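Local coordinates for antitoxin HipB (Escherichia coli, PDB 4Z5H), which neutralises the toxin HipA and, as a homodimer, binds and bends operator DNA to repress the hipBA operon, at residues W24-L29 / A38-F43. The protein carries 1 engineered substitution. Residues are numbered along the deposited sequence; the frame is centred on the assembly and turned at random.
Sequences WTQAEL and ATISNF. Engineered in segment 24-29: A27 (natural residue Ser). With nucleotides of chain B.
I40 of helix 37-45 reaches across to helix 26-33, its side chain lying alongside that of Q26 and running the other way. CD1 of I40 touches the backbone O of Q26 (3.5 Å) and CB of L29 (3.8 Å), and CG2 of I40 rests against CG of Q26. This is the close-packed part of the contact; I58 of helix 52-61 also touches I40, and L62 touches L29.

Toward the DNA the packing gives way to polar contacts. With CG beside its own backbone N (chi1 -65°) and the chain extended beyond it, Q26 carries its amide across to S41, where OE1 is in van der Waals contact with CB at 3.4 Å. Both ends of that amide are held, OE1 by Q37 and NE2 by E44, which fixes its flip. The polar link between the helices is a shared phosphate: NE2 of Q26 donates to OP2 of DA3 of chain B at 2.9 Å, and OG of S41 bonds to the same OP2 at 2.7 Å, so a single phosphate oxygen joins both helices to the DNA. The backbone N of Q26, in the first turn of its helix, donates nearly straight (167°) to OP2 of DT2 of chain B, where the helix dipole would favour a phosphate.

On the outer side, exposed E28 turns from helix 37-45 and forms a capping box with T25, the N-cap of helix 26-33. CB of A38 comes to 3.2 Å from O4 of DT4 of chain B. Two helices joined by a short turn, both contacting DNA, are the helix-turn-helix motif of Cro/C1-type repressors.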
loop_
_atom_site.group_PDB
_atom_site.type_symbol
_atom_site.label_atom_id
_atom_site.label_comp_id
_atom_site.label_asym_id
_atom_site.label_seq_id
_atom_site.Cartn_x
_atom_site.Cartn_y
_atom_site.Cartn_z
ATOM N N TRP A 24 19.026 8.964 3.408
ATOM C CA TRP A 24 18.131 10.067 3.127
ATOM C C TRP A 24 17.426 10.571 4.383
ATOM O O TRP A 24 17.079 9.809 5.250
ATOM C CB TRP A 24 17.113 9.698 2.043
ATOM C CG TRP A 24 17.710 9.360 0.712
ATOM C CD1 TRP A 24 18.724 10.003 0.090
ATOM C CD2 TRP A 24 17.327 8.295 -0.151
ATOM N NE1 TRP A 24 18.997 9.416 -1.099
ATOM C CE2 TRP A 24 18.157 8.356 -1.273
ATOM C CE3 TRP A 24 16.363 7.292 -0.084
ATOM C CZ2 TRP A 24 18.046 7.457 -2.326
ATOM C CZ3 TRP A 24 16.262 6.407 -1.112
ATOM C CH2 TRP A 24 17.092 6.490 -2.221
ATOM N N THR A 25 17.268 11.872 4.469
ATOM C CA THR A 25 16.467 12.471 5.509
ATOM C C THR A 25 14.988 12.488 5.138
ATOM O O THR A 25 14.640 12.476 3.978
ATOM C CB THR A 25 16.913 13.906 5.836
ATOM O OG1 THR A 25 16.663 14.738 4.721
ATOM C CG2 THR A 25 18.382 13.948 6.203
ATOM N N GLN A 26 14.147 12.561 6.151
ATOM C CA GLN A 26 12.739 12.702 5.960
ATOM C C GLN A 26 12.511 14.017 5.221
ATOM O O GLN A 26 11.760 14.064 4.282
ATOM C CB GLN A 26 11.999 12.698 7.292
ATOM C CG GLN A 26 12.056 11.401 8.094
ATOM C CD GLN A 26 11.163 11.438 9.317
ATOM O OE1 GLN A 26 10.619 12.453 9.643
ATOM N NE2 GLN A 26 11.005 10.322 9.967
ATOM N N ALA A 27 13.216 15.067 5.623
ATOM C CA ALA A 27 13.025 16.374 5.032
ATOM C C ALA A 27 13.328 16.412 3.538
ATOM O O ALA A 27 12.570 16.964 2.782
ATOM C CB ALA A 27 13.850 17.413 5.762
ATOM N N GLU A 28 14.422 15.798 3.129
ATOM C CA GLU A 28 14.741 15.718 1.718
ATOM C C GLU A 28 13.752 14.913 0.868
ATOM O O GLU A 28 13.445 15.320 -0.225
ATOM C CB GLU A 28 16.194 15.322 1.448
ATOM C CG GLU A 28 16.560 13.893 1.724
ATOM C CD GLU A 28 18.025 13.608 1.466
ATOM O OE1 GLU A 28 18.704 13.142 2.372
ATOM O OE2 GLU A 28 18.494 13.845 0.356
ATOM N N LEU A 29 13.264 13.791 1.365
ATOM C CA LEU A 29 12.237 13.067 0.643
ATOM C C LEU A 29 10.950 13.895 0.522
ATOM O O LEU A 29 10.382 14.019 -0.546
ATOM C CB LEU A 29 11.950 11.724 1.306
ATOM C CG LEU A 29 13.128 10.778 1.513
ATOM C CD1 LEU A 29 12.678 9.446 2.073
ATOM C CD2 LEU A 29 13.882 10.574 0.230
ATOM N N ALA A 38 6.578 16.086 8.471
ATOM C CA ALA A 38 5.779 15.584 9.561
ATOM C C ALA A 38 4.965 14.385 9.094
ATOM O O ALA A 38 4.799 13.448 9.811
ATOM C CB ALA A 38 4.874 16.665 10.106
ATOM N N THR A 39 4.489 14.449 7.867
ATOM C CA THR A 39 3.724 13.374 7.269
ATOM C C THR A 39 4.559 12.096 7.133
ATOM O O THR A 39 4.103 11.018 7.435
ATOM C CB THR A 39 3.176 13.781 5.890
ATOM O OG1 THR A 39 2.367 14.941 6.019
ATOM C CG2 THR A 39 2.376 12.648 5.262
ATOM N N ILE A 40 5.791 12.244 6.692
ATOM C CA ILE A 40 6.685 11.108 6.613
ATOM C C ILE A 40 6.945 10.531 8.015
ATOM O O ILE A 40 6.953 9.337 8.206
ATOM C CB ILE A 40 7.993 11.436 5.864
ATOM C CG1 ILE A 40 7.705 11.777 4.399
ATOM C CG2 ILE A 40 8.979 10.293 5.976
ATOM C CD1 ILE A 40 8.916 12.186 3.616
ATOM N N SER A 41 7.123 11.399 8.993
ATOM C CA SER A 41 7.330 10.930 10.346
ATOM C C SER A 41 6.085 10.148 10.815
ATOM O O SER A 41 6.200 9.106 11.401
ATOM C CB SER A 41 7.664 12.081 11.286
ATOM O OG SER A 41 7.622 11.682 12.618
ATOM N N ASN A 42 4.907 10.655 10.516
ATOM C CA ASN A 42 3.689 9.960 10.883
ATOM C C ASN A 42 3.590 8.598 10.192
ATOM O O ASN A 42 3.178 7.660 10.808
ATOM C CB ASN A 42 2.430 10.793 10.640
ATOM C CG ASN A 42 1.163 10.119 11.158
ATOM O OD1 ASN A 42 0.879 10.140 12.334
ATOM N ND2 ASN A 42 0.422 9.500 10.272
ATOM N N PHE A 43 3.990 8.515 8.926
ATOM C CA PHE A 43 3.944 7.258 8.208
ATOM C C PHE A 43 4.864 6.219 8.851
ATOM O O PHE A 43 4.456 5.119 9.082
ATOM C CB PHE A 43 4.331 7.445 6.734
ATOM C CG PHE A 43 4.679 6.162 6.014
ATOM C CD1 PHE A 43 3.714 5.219 5.739
ATOM C CD2 PHE A 43 5.976 5.884 5.665
ATOM C CE1 PHE A 43 4.045 4.042 5.093
ATOM C CE2 PHE A 43 6.313 4.722 5.012
ATOM C CZ PHE A 43 5.351 3.796 4.724
ATOM P P DT B 2 16.052 12.075 9.916
ATOM O OP1 DT B 2 16.424 10.684 9.874
ATOM O OP2 DT B 2 15.519 12.706 8.732
ATOM O "O5'" DT B 2 14.989 12.307 11.062
ATOM C "C5'" DT B 2 15.231 11.874 12.399
ATOM C "C4'" DT B 2 14.113 12.320 13.310
ATOM O "O4'" DT B 2 14.203 13.741 13.557
ATOM C "C3'" DT B 2 12.692 12.065 12.799
ATOM O "O3'" DT B 2 11.910 11.640 13.907
ATOM C "C2'" DT B 2 12.211 13.447 12.408
ATOM C "C1'" DT B 2 12.912 14.291 13.458
ATOM N N1 DT B 2 13.043 15.729 13.177
ATOM C C2 DT B 2 13.046 16.604 14.240
ATOM O O2 DT B 2 12.952 16.247 15.397
ATOM N N3 DT B 2 13.150 17.923 13.892
ATOM C C4 DT B 2 13.260 18.443 12.620
ATOM O O4 DT B 2 13.353 19.649 12.465
ATOM C C5 DT B 2 13.230 17.472 11.552
ATOM C C7 DT B 2 13.348 17.944 10.138
ATOM C C6 DT B 2 13.134 16.180 11.881
ATOM P P DA B 3 10.964 10.397 13.833
ATOM O OP1 DA B 3 11.775 9.213 13.895
ATOM O OP2 DA B 3 10.052 10.577 12.718
ATOM O "O5'" DA B 3 10.149 10.541 15.176
ATOM C "C5'" DA B 3 10.830 10.635 16.436
ATOM C "C4'" DA B 3 10.200 11.675 17.333
ATOM O "O4'" DA B 3 10.455 13.006 16.838
ATOM C "C3'" DA B 3 8.687 11.569 17.527
ATOM O "O3'" DA B 3 8.432 11.747 18.915
ATOM C "C2'" DA B 3 8.145 12.705 16.684
ATOM C "C1'" DA B 3 9.254 13.734 16.767
ATOM N N9 DA B 3 9.352 14.635 15.626
ATOM C C8 DA B 3 9.286 14.316 14.297
ATOM N N7 DA B 3 9.418 15.346 13.500
ATOM C C5 DA B 3 9.606 16.413 14.363
ATOM C C6 DA B 3 9.810 17.788 14.143
ATOM N N6 DA B 3 9.860 18.347 12.936
ATOM N N1 DA B 3 9.943 18.580 15.225
ATOM C C2 DA B 3 9.893 18.023 16.436
ATOM N N3 DA B 3 9.694 16.755 16.772
ATOM C C4 DA B 3 9.563 15.991 15.676
ATOM P P DT B 4 6.995 11.585 19.524
ATOM O OP1 DT B 4 7.165 11.158 20.903
ATOM O OP2 DT B 4 6.188 10.786 18.625
ATOM O "O5'" DT B 4 6.425 13.061 19.486
ATOM C "C5'" DT B 4 7.126 14.115 20.145
ATOM C "C4'" DT B 4 6.516 15.455 19.816
ATOM O "O4'" DT B 4 6.965 15.919 18.533
ATOM C "C3'" DT B 4 4.989 15.495 19.767
ATOM O "O3'" DT B 4 4.562 16.191 20.932
ATOM C "C2'" DT B 4 4.678 16.277 18.503
ATOM C "C1'" DT B 4 6.014 16.832 18.064
ATOM N N1 DT B 4 6.180 16.960 16.613
ATOM C C2 DT B 4 6.531 18.191 16.116
ATOM O O2 DT B 4 6.724 19.160 16.823
ATOM N N3 DT B 4 6.655 18.245 14.751
ATOM C C4 DT B 4 6.471 17.212 13.855
ATOM O O4 DT B 4 6.626 17.410 12.659
ATOM C C5 DT B 4 6.105 15.944 14.448
ATOM C C7 DT B 4 5.887 14.761 13.558
ATOM C C6 DT B 4 5.982 15.883 15.779
#